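PDB 3EB7: insecticidal Delta-Endotoxin Cry8Ea1 from Bacillus Thuringiensis, which is toxic to Holotrichia parallela larvae and, like other three-domain Cry toxins, probably acts by forming pores in midgut cell membranes. Local coordinates for residues Arg206-Met211 / Thr265-Phe270; Val397-Glu402 / Phe430-Arg435; Trp185-Leu190 / Val534-Leu539; Ser214-Met219 / Val467-Gly472. All coordinates share one frame; numbering follows the deposited sequence. Where two conformers were deposited one is given.

Contact 1. Residues Arg206-Met211 / Thr265-Phe270; sequences RFRREM and TLESTF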
# COMPACT_ATOMS: atom_id res chain seq x y z
N ARG A 206 0.82 8.75 -11.98
CA ARG A 206 1.98 9.04 -11.13
C ARG A 206 1.53 9.57 -9.76
O ARG A 206 2.11 9.19 -8.72
CB ARG A 206 2.94 10.03 -11.84
CG ARG A 206 4.29 10.28 -11.12
CD ARG A 206 5.17 11.32 -11.86
NE ARG A 206 4.52 12.63 -11.94
CZ ARG A 206 4.29 13.32 -13.07
NH1 ARG A 206 4.70 12.85 -14.26
NH2 ARG A 206 3.68 14.48 -12.99
N PHE A 207 0.50 10.43 -9.73
CA PHE A 207 -0.03 10.97 -8.45
C PHE A 207 -0.65 9.81 -7.68
O PHE A 207 -0.35 9.63 -6.50
CB PHE A 207 -1.10 12.04 -8.70
CG PHE A 207 -1.79 12.55 -7.44
CD1 PHE A 207 -1.44 13.79 -6.90
CD2 PHE A 207 -2.80 11.81 -6.81
CE1 PHE A 207 -2.08 14.28 -5.71
CE2 PHE A 207 -3.40 12.26 -5.64
CZ PHE A 207 -3.05 13.50 -5.10
N ARG A 208 -1.51 9.02 -8.34
CA ARG A 208 -2.06 7.81 -7.79
C ARG A 208 -1.03 6.88 -7.15
O ARG A 208 -1.19 6.48 -5.99
CB ARG A 208 -2.81 7.02 -8.87
CG ARG A 208 -3.32 5.69 -8.33
CD ARG A 208 -4.35 4.95 -9.21
NE ARG A 208 -4.02 4.98 -10.64
CZ ARG A 208 -4.92 4.92 -11.62
NH1 ARG A 208 -6.22 4.79 -11.36
NH2 ARG A 208 -4.52 4.97 -12.87
N ARG A 209 0.01 6.51 -7.90
CA ARG A 209 1.05 5.65 -7.30
C ARG A 209 1.78 6.34 -6.12
O ARG A 209 1.89 5.79 -5.01
CB ARG A 209 2.05 5.15 -8.36
CG ARG A 209 3.28 4.39 -7.74
CD ARG A 209 4.36 4.04 -8.74
NE ARG A 209 5.12 5.21 -9.19
CZ ARG A 209 4.92 5.86 -10.35
NH1 ARG A 209 3.98 5.46 -11.22
NH2 ARG A 209 5.69 6.89 -10.67
N GLU A 210 2.29 7.54 -6.34
CA GLU A 210 3.10 8.19 -5.33
C GLU A 210 2.35 8.46 -4.05
O GLU A 210 2.92 8.30 -2.99
CB GLU A 210 3.72 9.50 -5.86
CG GLU A 210 4.86 9.24 -6.85
CD GLU A 210 5.76 10.49 -7.05
OE1 GLU A 210 5.78 11.41 -6.17
OE2 GLU A 210 6.46 10.51 -8.10
N MET A 211 1.09 8.88 -4.16
CA MET A 211 0.29 9.20 -2.97
C MET A 211 -0.31 8.00 -2.27
O MET A 211 -0.63 8.07 -1.10
CB MET A 211 -0.80 10.25 -3.29
CG MET A 211 -0.24 11.57 -3.84
SD MET A 211 1.04 12.31 -2.77
CE MET A 211 -0.05 13.20 -1.65
N THR A 265 -9.22 5.50 -22.60
CA THR A 265 -8.76 4.25 -23.21
C THR A 265 -7.58 3.65 -22.41
O THR A 265 -7.53 2.45 -22.19
CB THR A 265 -8.33 4.50 -24.65
OG1 THR A 265 -9.37 5.20 -25.35
CG2 THR A 265 -8.00 3.21 -25.36
N LEU A 266 -6.63 4.49 -21.97
CA LEU A 266 -5.50 4.02 -21.14
C LEU A 266 -5.95 3.50 -19.77
O LEU A 266 -5.46 2.46 -19.33
CB LEU A 266 -4.43 5.11 -20.96
CG LEU A 266 -3.72 5.56 -22.25
CD1 LEU A 266 -2.49 6.34 -21.88
CD2 LEU A 266 -3.33 4.31 -23.17
N GLU A 267 -6.83 4.23 -19.11
CA GLU A 267 -7.30 3.83 -17.79
C GLU A 267 -8.02 2.47 -17.85
O GLU A 267 -7.81 1.61 -17.00
CB GLU A 267 -8.21 4.91 -17.16
CG GLU A 267 -8.66 4.62 -15.73
CD GLU A 267 -7.52 4.70 -14.65
OE1 GLU A 267 -6.39 5.17 -14.95
OE2 GLU A 267 -7.76 4.31 -13.49
N SER A 268 -8.80 2.25 -18.89
CA SER A 268 -9.50 0.98 -19.01
C SER A 268 -8.63 -0.17 -19.62
O SER A 268 -9.00 -1.34 -19.55
CB SER A 268 -10.84 1.20 -19.74
OG SER A 268 -10.66 0.99 -21.11
N THR A 269 -7.45 0.15 -20.14
CA THR A 269 -6.56 -0.86 -20.72
C THR A 269 -5.30 -1.14 -19.89
O THR A 269 -4.92 -2.32 -19.74
CB THR A 269 -6.14 -0.49 -22.16
OG1 THR A 269 -7.28 -0.06 -22.93
CG2 THR A 269 -5.48 -1.64 -22.85
N PHE A 270 -4.64 -0.09 -19.37
CA PHE A 270 -3.44 -0.27 -18.55
C PHE A 270 -3.70 -0.85 -17.15
O PHE A 270 -2.83 -1.52 -16.57
CB PHE A 270 -2.70 1.04 -18.39
CG PHE A 270 -1.75 1.37 -19.51
CD1 PHE A 270 -1.40 2.69 -19.74
CD2 PHE A 270 -1.21 0.38 -20.32
CE1 PHE A 270 -0.49 3.03 -20.74
CE2 PHE A 270 -0.28 0.70 -21.33
CZ PHE A 270 0.07 2.01 -21.54

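Contact 2. Residues Val397-Glu402 / Phe430-Arg435; sequences VELPPE and FSWTHR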
# COMPACT_ATOMS: atom_id res chain seq x y z
N VAL A 397 13.49 3.48 -8.73
CA VAL A 397 13.28 4.91 -8.64
C VAL A 397 11.84 5.20 -8.13
O VAL A 397 11.61 6.08 -7.29
CB VAL A 397 13.60 5.60 -10.03
CG1 VAL A 397 13.16 7.07 -10.05
CG2 VAL A 397 15.09 5.48 -10.35
N GLU A 398 10.87 4.44 -8.64
CA GLU A 398 9.45 4.61 -8.28
C GLU A 398 9.07 3.75 -7.08
O GLU A 398 8.35 4.20 -6.18
CB GLU A 398 8.58 4.32 -9.51
CG GLU A 398 9.10 5.05 -10.74
CD GLU A 398 8.21 4.92 -11.98
OE1 GLU A 398 8.59 5.44 -13.06
OE2 GLU A 398 7.12 4.32 -11.88
N LEU A 399 9.63 2.54 -7.03
CA LEU A 399 9.44 1.56 -5.94
C LEU A 399 10.76 1.14 -5.21
O LEU A 399 11.21 -0.05 -5.31
CB LEU A 399 8.73 0.34 -6.54
CG LEU A 399 7.33 0.62 -7.08
CD1 LEU A 399 6.75 -0.61 -7.70
CD2 LEU A 399 6.39 1.16 -5.98
N PRO A 400 11.37 2.09 -4.45
CA PRO A 400 12.68 1.81 -3.84
C PRO A 400 12.63 0.77 -2.76
O PRO A 400 11.56 0.47 -2.24
CB PRO A 400 13.11 3.18 -3.24
CG PRO A 400 11.82 3.88 -2.96
CD PRO A 400 10.91 3.46 -4.14
N PRO A 401 13.79 0.20 -2.40
CA PRO A 401 13.86 -0.65 -1.21
C PRO A 401 13.55 0.15 0.08
O PRO A 401 13.56 1.39 0.06
CB PRO A 401 15.31 -1.17 -1.22
CG PRO A 401 15.77 -0.99 -2.58
CD PRO A 401 15.09 0.25 -3.10
N GLU A 402 13.27 -0.57 1.16
CA GLU A 402 12.87 0.02 2.42
C GLU A 402 14.06 0.60 3.18
O GLU A 402 13.90 1.32 4.17
CB GLU A 402 12.15 -1.04 3.30
CG GLU A 402 10.73 -1.31 2.82
CD GLU A 402 9.99 -2.39 3.62
OE1 GLU A 402 10.50 -2.80 4.70
OE2 GLU A 402 8.89 -2.82 3.15
N PHE A 430 3.90 -2.03 -15.88
CA PHE A 430 4.12 -3.03 -14.82
C PHE A 430 3.29 -2.66 -13.60
O PHE A 430 3.23 -1.49 -13.21
CB PHE A 430 5.60 -3.10 -14.45
CG PHE A 430 6.52 -3.70 -15.52
CD1 PHE A 430 7.91 -3.68 -15.33
CD2 PHE A 430 6.04 -4.28 -16.68
CE1 PHE A 430 8.80 -4.24 -16.30
CE2 PHE A 430 6.93 -4.84 -17.67
CZ PHE A 430 8.27 -4.84 -17.47
N SER A 431 2.61 -3.64 -13.01
CA SER A 431 1.97 -3.48 -11.70
C SER A 431 2.67 -4.30 -10.63
O SER A 431 3.32 -5.30 -10.92
CB SER A 431 0.46 -3.83 -11.74
OG SER A 431 0.27 -5.23 -11.82
N TRP A 432 2.53 -3.87 -9.40
CA TRP A 432 3.32 -4.39 -8.31
C TRP A 432 2.51 -4.53 -7.04
O TRP A 432 1.66 -3.69 -6.79
CB TRP A 432 4.49 -3.43 -8.02
CG TRP A 432 5.32 -3.11 -9.21
CD1 TRP A 432 4.99 -2.29 -10.27
CD2 TRP A 432 6.64 -3.57 -9.46
NE1 TRP A 432 6.03 -2.25 -11.16
CE2 TRP A 432 7.05 -3.02 -10.68
CE3 TRP A 432 7.52 -4.40 -8.77
CZ2 TRP A 432 8.31 -3.29 -11.22
CZ3 TRP A 432 8.76 -4.65 -9.30
CH2 TRP A 432 9.15 -4.11 -10.51
N THR A 433 2.85 -5.53 -6.22
CA THR A 433 2.24 -5.72 -4.91
C THR A 433 3.27 -5.48 -3.84
O THR A 433 4.46 -5.66 -4.07
CB THR A 433 1.57 -7.11 -4.73
OG1 THR A 433 2.51 -8.14 -5.03
CG2 THR A 433 0.33 -7.25 -5.67
N HIS A 434 2.80 -5.05 -2.66
CA HIS A 434 3.64 -4.75 -1.49
C HIS A 434 4.21 -6.01 -0.80
O HIS A 434 3.54 -7.08 -0.68
CB HIS A 434 2.85 -3.87 -0.48
CG HIS A 434 3.72 -3.17 0.52
ND1 HIS A 434 4.12 -3.75 1.70
CD2 HIS A 434 4.27 -1.93 0.52
CE1 HIS A 434 4.89 -2.92 2.37
NE2 HIS A 434 5.00 -1.80 1.67
N ARG A 435 5.46 -5.88 -0.34
CA ARG A 435 6.15 -6.92 0.41
C ARG A 435 5.33 -7.46 1.59
O ARG A 435 5.38 -8.65 1.86
CB ARG A 435 7.52 -6.40 0.90
CG ARG A 435 8.38 -7.38 1.72
CD ARG A 435 9.05 -8.45 0.85
NE ARG A 435 10.07 -9.24 1.57
CZ ARG A 435 11.34 -8.85 1.81
NH1 ARG A 435 11.78 -7.66 1.44
NH2 ARG A 435 12.16 -9.66 2.48

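Contact 3. Residues Trp185-Leu190 / Val534-Leu539; sequences WYRTGL and VGWQSL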
# COMPACT_ATOMS: atom_id res chain seq x y z
N TRP A 185 -8.75 14.20 0.44
CA TRP A 185 -7.82 15.00 -0.35
C TRP A 185 -6.99 14.18 -1.30
O TRP A 185 -6.63 14.68 -2.36
CB TRP A 185 -6.98 15.90 0.54
CG TRP A 185 -7.90 16.93 1.17
CD1 TRP A 185 -8.38 16.91 2.45
CD2 TRP A 185 -8.50 18.06 0.53
NE1 TRP A 185 -9.21 17.99 2.66
CE2 TRP A 185 -9.32 18.71 1.50
CE3 TRP A 185 -8.44 18.60 -0.77
CZ2 TRP A 185 -10.06 19.89 1.22
CZ3 TRP A 185 -9.20 19.80 -1.05
CH2 TRP A 185 -9.99 20.42 -0.05
N TYR A 186 -6.76 12.90 -0.99
CA TYR A 186 -6.21 11.98 -2.00
C TYR A 186 -7.16 11.88 -3.20
O TYR A 186 -6.71 12.00 -4.33
CB TYR A 186 -5.93 10.58 -1.42
CG TYR A 186 -5.57 9.58 -2.51
CD1 TYR A 186 -4.23 9.36 -2.89
CD2 TYR A 186 -6.59 8.85 -3.16
CE1 TYR A 186 -3.91 8.42 -3.93
CE2 TYR A 186 -6.29 7.94 -4.17
CZ TYR A 186 -4.95 7.73 -4.57
OH TYR A 186 -4.70 6.78 -5.56
N ARG A 187 -8.47 11.68 -2.96
CA ARG A 187 -9.46 11.59 -4.04
C ARG A 187 -9.57 12.88 -4.84
O ARG A 187 -9.52 12.85 -6.05
CB ARG A 187 -10.83 11.12 -3.51
CG ARG A 187 -10.81 9.63 -2.99
CD ARG A 187 -12.09 9.24 -2.26
NE ARG A 187 -12.15 7.80 -1.95
CZ ARG A 187 -13.05 7.25 -1.14
NH1 ARG A 187 -13.94 8.00 -0.52
NH2 ARG A 187 -13.01 5.95 -0.89
N THR A 188 -9.76 14.01 -4.18
CA THR A 188 -9.78 15.33 -4.82
C THR A 188 -8.49 15.59 -5.62
O THR A 188 -8.55 15.94 -6.79
CB THR A 188 -9.97 16.44 -3.75
OG1 THR A 188 -11.15 16.16 -2.98
CG2 THR A 188 -10.09 17.83 -4.40
N GLY A 189 -7.32 15.37 -5.02
CA GLY A 189 -6.07 15.53 -5.74
C GLY A 189 -6.01 14.77 -7.04
O GLY A 189 -5.63 15.30 -8.09
N LEU A 190 -6.40 13.51 -6.98
CA LEU A 190 -6.35 12.64 -8.15
C LEU A 190 -7.40 13.08 -9.18
O LEU A 190 -7.13 13.11 -10.38
CB LEU A 190 -6.55 11.19 -7.70
CG LEU A 190 -6.40 10.07 -8.71
CD1 LEU A 190 -4.93 9.96 -9.22
CD2 LEU A 190 -6.88 8.72 -8.10
N VAL A 534 -25.87 4.95 1.37
CA VAL A 534 -25.28 6.02 0.56
C VAL A 534 -24.34 5.35 -0.42
O VAL A 534 -24.00 4.18 -0.24
CB VAL A 534 -24.50 7.08 1.41
CG1 VAL A 534 -25.45 8.08 2.01
CG2 VAL A 534 -23.64 6.41 2.52
N GLY A 535 -23.96 6.06 -1.48
CA GLY A 535 -22.90 5.59 -2.37
C GLY A 535 -21.59 5.40 -1.60
O GLY A 535 -21.32 6.11 -0.61
N TRP A 536 -20.79 4.44 -2.05
CA TRP A 536 -19.52 4.12 -1.42
C TRP A 536 -18.60 5.35 -1.19
O TRP A 536 -17.80 5.33 -0.27
CB TRP A 536 -18.79 2.99 -2.18
CG TRP A 536 -18.34 3.37 -3.53
CD1 TRP A 536 -18.97 3.12 -4.71
CD2 TRP A 536 -17.11 4.07 -3.86
NE1 TRP A 536 -18.26 3.65 -5.75
CE2 TRP A 536 -17.10 4.23 -5.27
CE3 TRP A 536 -16.04 4.60 -3.11
CZ2 TRP A 536 -16.06 4.91 -5.95
CZ3 TRP A 536 -15.01 5.28 -3.78
CH2 TRP A 536 -15.03 5.44 -5.19
N GLN A 537 -18.73 6.40 -1.99
CA GLN A 537 -17.85 7.57 -1.92
C GLN A 537 -18.09 8.33 -0.65
O GLN A 537 -17.19 9.02 -0.15
CB GLN A 537 -18.10 8.49 -3.09
CG GLN A 537 -17.79 7.90 -4.49
CD GLN A 537 -19.01 7.20 -5.15
OE1 GLN A 537 -20.04 6.90 -4.49
NE2 GLN A 537 -18.89 6.93 -6.47
N SER A 538 -19.28 8.17 -0.09
CA SER A 538 -19.64 8.82 1.16
C SER A 538 -19.23 8.04 2.42
O SER A 538 -19.34 8.55 3.53
CB SER A 538 -21.15 9.16 1.19
OG SER A 538 -21.51 9.88 0.01
N LEU A 539 -18.74 6.81 2.26
CA LEU A 539 -18.34 6.05 3.46
C LEU A 539 -17.14 6.70 4.12
O LEU A 539 -16.26 7.18 3.45
CB LEU A 539 -18.08 4.57 3.17
CG LEU A 539 -19.23 3.83 2.50
CD1 LEU A 539 -18.94 2.33 2.26
CD2 LEU A 539 -20.56 4.04 3.27
O HOH W 1 -15.40 5.83 0.62

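Contact 4. Residues Ser214-Met219 / Val467-Gly472; sequences SVLDIM and VGHYLG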
# COMPACT_ATOMS: atom_id res chain seq x y z
N SER A 214 2.84 7.42 -0.31
CA SER A 214 3.17 8.49 0.65
C SER A 214 2.07 8.90 1.63
O SER A 214 2.32 9.67 2.57
CB SER A 214 3.61 9.77 -0.09
OG SER A 214 4.63 9.49 -1.04
N VAL A 215 0.84 8.46 1.38
CA VAL A 215 -0.28 8.97 2.13
C VAL A 215 -1.13 7.80 2.55
O VAL A 215 -1.21 7.50 3.71
CB VAL A 215 -1.12 10.06 1.36
CG1 VAL A 215 -2.41 10.43 2.19
CG2 VAL A 215 -0.33 11.31 1.13
N LEU A 216 -1.74 7.13 1.58
CA LEU A 216 -2.62 5.99 1.85
C LEU A 216 -2.00 4.86 2.65
O LEU A 216 -2.62 4.37 3.59
CB LEU A 216 -3.25 5.45 0.55
CG LEU A 216 -4.12 6.44 -0.23
CD1 LEU A 216 -4.74 5.65 -1.31
CD2 LEU A 216 -5.21 7.19 0.66
N ASP A 217 -0.79 4.43 2.28
CA ASP A 217 -0.13 3.28 2.95
C ASP A 217 0.12 3.53 4.44
O ASP A 217 -0.12 2.64 5.26
CB ASP A 217 1.19 2.85 2.25
CG ASP A 217 0.94 2.11 0.89
OD1 ASP A 217 -0.28 1.81 0.58
OD2 ASP A 217 1.94 1.83 0.13
N ILE A 218 0.58 4.73 4.81
CA ILE A 218 0.79 4.97 6.26
C ILE A 218 -0.54 5.14 7.02
O ILE A 218 -0.70 4.70 8.15
CB ILE A 218 1.80 6.14 6.58
CG1 ILE A 218 2.26 6.05 8.04
CG2 ILE A 218 1.18 7.51 6.31
CD1 ILE A 218 2.91 4.72 8.39
N MET A 219 -1.50 5.79 6.38
CA MET A 219 -2.82 5.99 6.96
C MET A 219 -3.49 4.64 7.25
O MET A 219 -4.14 4.48 8.27
CB MET A 219 -3.63 6.90 6.00
CG MET A 219 -5.08 7.13 6.40
SD MET A 219 -6.18 5.91 5.62
CE MET A 219 -5.63 5.86 3.94
N VAL A 467 -13.49 1.83 -2.04
CA VAL A 467 -13.63 1.73 -0.60
C VAL A 467 -12.30 1.31 0.05
O VAL A 467 -12.01 1.66 1.20
CB VAL A 467 -14.82 0.79 -0.20
CG1 VAL A 467 -14.80 0.43 1.31
CG2 VAL A 467 -16.17 1.45 -0.58
N GLY A 468 -11.48 0.59 -0.71
CA GLY A 468 -10.18 0.13 -0.26
C GLY A 468 -9.15 1.23 -0.07
O GLY A 468 -8.09 0.96 0.48
N HIS A 469 -9.45 2.46 -0.46
CA HIS A 469 -8.59 3.60 -0.07
C HIS A 469 -8.43 3.69 1.42
O HIS A 469 -7.42 4.17 1.88
CB HIS A 469 -9.08 4.94 -0.58
CG HIS A 469 -8.93 5.12 -2.06
ND1 HIS A 469 -9.59 6.11 -2.74
CD2 HIS A 469 -8.18 4.46 -2.97
CE1 HIS A 469 -9.27 6.05 -4.02
NE2 HIS A 469 -8.42 5.05 -4.18
N TYR A 470 -9.43 3.24 2.16
CA TYR A 470 -9.34 3.12 3.62
C TYR A 470 -8.66 1.84 4.13
O TYR A 470 -8.24 1.81 5.29
CB TYR A 470 -10.75 3.19 4.23
CG TYR A 470 -11.32 4.59 4.34
CD1 TYR A 470 -12.20 5.08 3.37
CD2 TYR A 470 -10.94 5.44 5.39
CE1 TYR A 470 -12.73 6.37 3.44
CE2 TYR A 470 -11.45 6.74 5.48
CZ TYR A 470 -12.34 7.20 4.50
OH TYR A 470 -12.85 8.47 4.61
N LEU A 471 -8.56 0.80 3.29
CA LEU A 471 -8.26 -0.58 3.80
C LEU A 471 -6.87 -1.09 3.39
O LEU A 471 -6.39 -2.08 3.92
CB LEU A 471 -9.37 -1.56 3.34
CG LEU A 471 -10.82 -1.02 3.43
CD1 LEU A 471 -11.84 -1.96 2.78
CD2 LEU A 471 -11.25 -0.72 4.88
N GLY A 472 -6.25 -0.42 2.42
CA GLY A 472 -4.95 -0.81 1.90
C GLY A 472 -5.09 -1.84 0.81
O GLY A 472 -4.11 -2.51 0.47

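Contact 1. Residues Arg206-Met211 / Thr265-Phe270
Glu267 OE1 is gripped by two donors, Arg208 NH2 at 2.8 Å and the indole NE1 of Trp201. The other carboxylate oxygen, Glu267 OE2, lies 2.7 Å from Arg208 NH1. Arg208 therefore takes hold of the carboxylate end-on, its two terminal nitrogens each bonded to one oxygen, and both oxygens use their syn lone pairs. The two bonds are nearly straight, with N-H...O angles of 165° and 169°, and the guanidinium and carboxylate planes differ by only 19°, close to the flat geometry that suits this pair of ions.

The helices themselves stay well apart: the nearest CA atoms, of Arg208 and Glu267, are 12.0 Å from each other. Only long side chains could span such a distance, and the two come in from opposite directions. The Arg208 chain runs out from its helix and bends at chi3, while that of Glu267 folds at chi2, a turn that brings its carboxylate round to the arginine. Asn205 OD1 accepts a further bond from Arg208 NH2, and Trp201 also packs on Arg208, so the charged end is steadied from its own helix.

Helix 198-220 belongs to the N-terminal helical region and helix 263-270 to the following delta endotoxin region, which makes this a bridge between two parts of the toxin. With two bonds nearly in one plane, the guanidinium and carboxylate fix each other's rotation. Such mutual neutralisation would be expected to favour the charged forms of both groups at this partly exposed interface.

Contact 2. Residues Val397-Glu402 / Phe430-Arg435
Leu399 and Trp432 meet between two backbones that run almost parallel: the lines from CA 399 to 402 and from CA 432 to 435 are 7° apart. Their CA atoms lie 8.9 Å from one another, and those of Glu402 and Arg435 lie 9.9 Å apart, so the chains meet through side chains alone. The 397-402 segment leaves a weakly bonded helical turn and passes through two prolines, which keep it extended, whereas 430-434 is regular strand.

Leu399 lowers one methyl onto the indole. With CG anti to the carbonyl carbon (chi1 -63°), its CD1 sits 3.4 Å from the centroid of the five-membered ring of Trp432, only 18° off the normal, a close CH-pi contact. The broad indole face suits a branched leucine methyl; Trp432 NE1 is bonded to Thr244 OG1. Further along, Glu402 OE2 comes within 4.1 Å of His434 CE1, approaching the imidazole obliquely. His434 ND1 is bonded to Ser436 OG, while Arg435 NH1 donates to the carbonyl oxygens of Tyr412 and Glu410.

In the surrounding fold, strand 427-434 is the middle of a three-stranded antiparallel sheet, between 241-243 and 414-422, of the kind that builds the beta-prism domain of Cry toxins. Val242 of the first neighbour touches both Leu399 and Trp432, and helix 2-20 packs on Pro400 and Glu402 through Val7 and Ile11.

Contact 3. Residues Trp185-Leu190 / Val534-Leu539
Arg187 meets Trp536 where the helical bundle of a three-domain Cry toxin touches its C-terminal beta domain: helix 161-191 lies against the 3-10 turn 536-538 of a loop. In the close part, the indole edge abuts a face of the guanidinium. Trp536 CZ3 stands over one side of the guanidinium, 3.6 Å from Arg187 NH2, and the two planes are 84° apart. The nitrogen lies at the rim of the indole, near its plane, and not over its pi face. Trp536 reaches this place from the crowded position, CG between the backbone N and the carbonyl carbon (chi1 67°). The arginine is stretched from CG to NE, which suits a helix set well back from the loop: Arg187 CA and Gln537 CA are 9.5 Å apart.

Arg187 is also well occupied elsewhere: NE is bonded to His469 ND1, and NH2 to the carbonyl oxygen of Glu466. These partners help hold the guanidinium with its face turned to the indole edge.

The other side is looser and wetter. Gln537 is exposed; its amide carbon CD lies over a face of the Trp536 ring, and its backbone oxygen, Gln537 O, is 3.4 Å from Arg187 NH1. Water 1 links the loop backbone to the arginine, an ion whose several N-H groups suit such bridging. That water sits at the guanidinium edge, in its plane, accepts from Arg187 NH2 at 2.8 Å and donates to Trp536 O at 2.6 Å and, more distantly, to Leu539 O at 3.3 Å.

Contact 4. Residues Ser214-Met219 / Val467-Gly472
Leu216 and Met219, close to one turn apart on helix 198-220, both touch His469 on the short 3-10 segment 467-469. Along the helix, Ser214 opens a wider pi-type turn that runs to residue 216, and Met211 O is probably hydrogen-bonded to Leu216 N. Val215, a compact apolar residue, packs into the bundle on Leu133 and Ala137.

Leu216 is the first to touch the other segment. A chi1 of -60° sets its CG beside the backbone N, and from there the two methyls divide the work: CD1 lies 4.0 Å from His469 CD2, meeting the imidazole obliquely, and CD2 lies 3.9 Å from His469 O. A branched leucine can thus touch the ring and the backbone of one residue at the same time. Asp217 turns its carboxylate to Arg240, in a salt bridge from OD2 to NH2, and the backbone of Arg240 is in turn bonded to that of Gly472.

Met219 closes the row. Its chain is bent at chi2 and chi3, and this double turn brings CE to 3.2 Å from His469 O, a tight approach. A thioether chain is flexible enough to fold its methyl onto the carbonyl oxygen. Helix 161-191 flanks the contact, with Val183 on Met219 and the ring of Tyr186 edge-to-face with that of His469.

No hydrogen bond crosses between the two segments; the contact is buried packing of the last long helix of the N-terminal bundle against the C-terminal beta region, an interdomain junction characteristic of three-domain Cry toxins.

In the fold
From the N terminus, the chain first meets 185-190 in helix 161-191, which opens the longest loop; contact 3 closes it only at 534-539 and encloses all the others. Helix 198-220 then starts contact 1 and, soon after, contact 4. Contact 1 closes first, at 265-270, beyond the start of contact 4, so these two cross. Contact 2 follows contact 1 in series, closing 397-402 on 430-435 within the loops of contacts 3 and 4. Contact 1 joins the helical bundle to the central region, contacts 3 and 4 join it to the C-terminal beta region, and contact 2 stays inside the central region. A salt bridge from Arg209 to Glu398 links contacts 1 and 2, while contacts 3 and 4 touch directly.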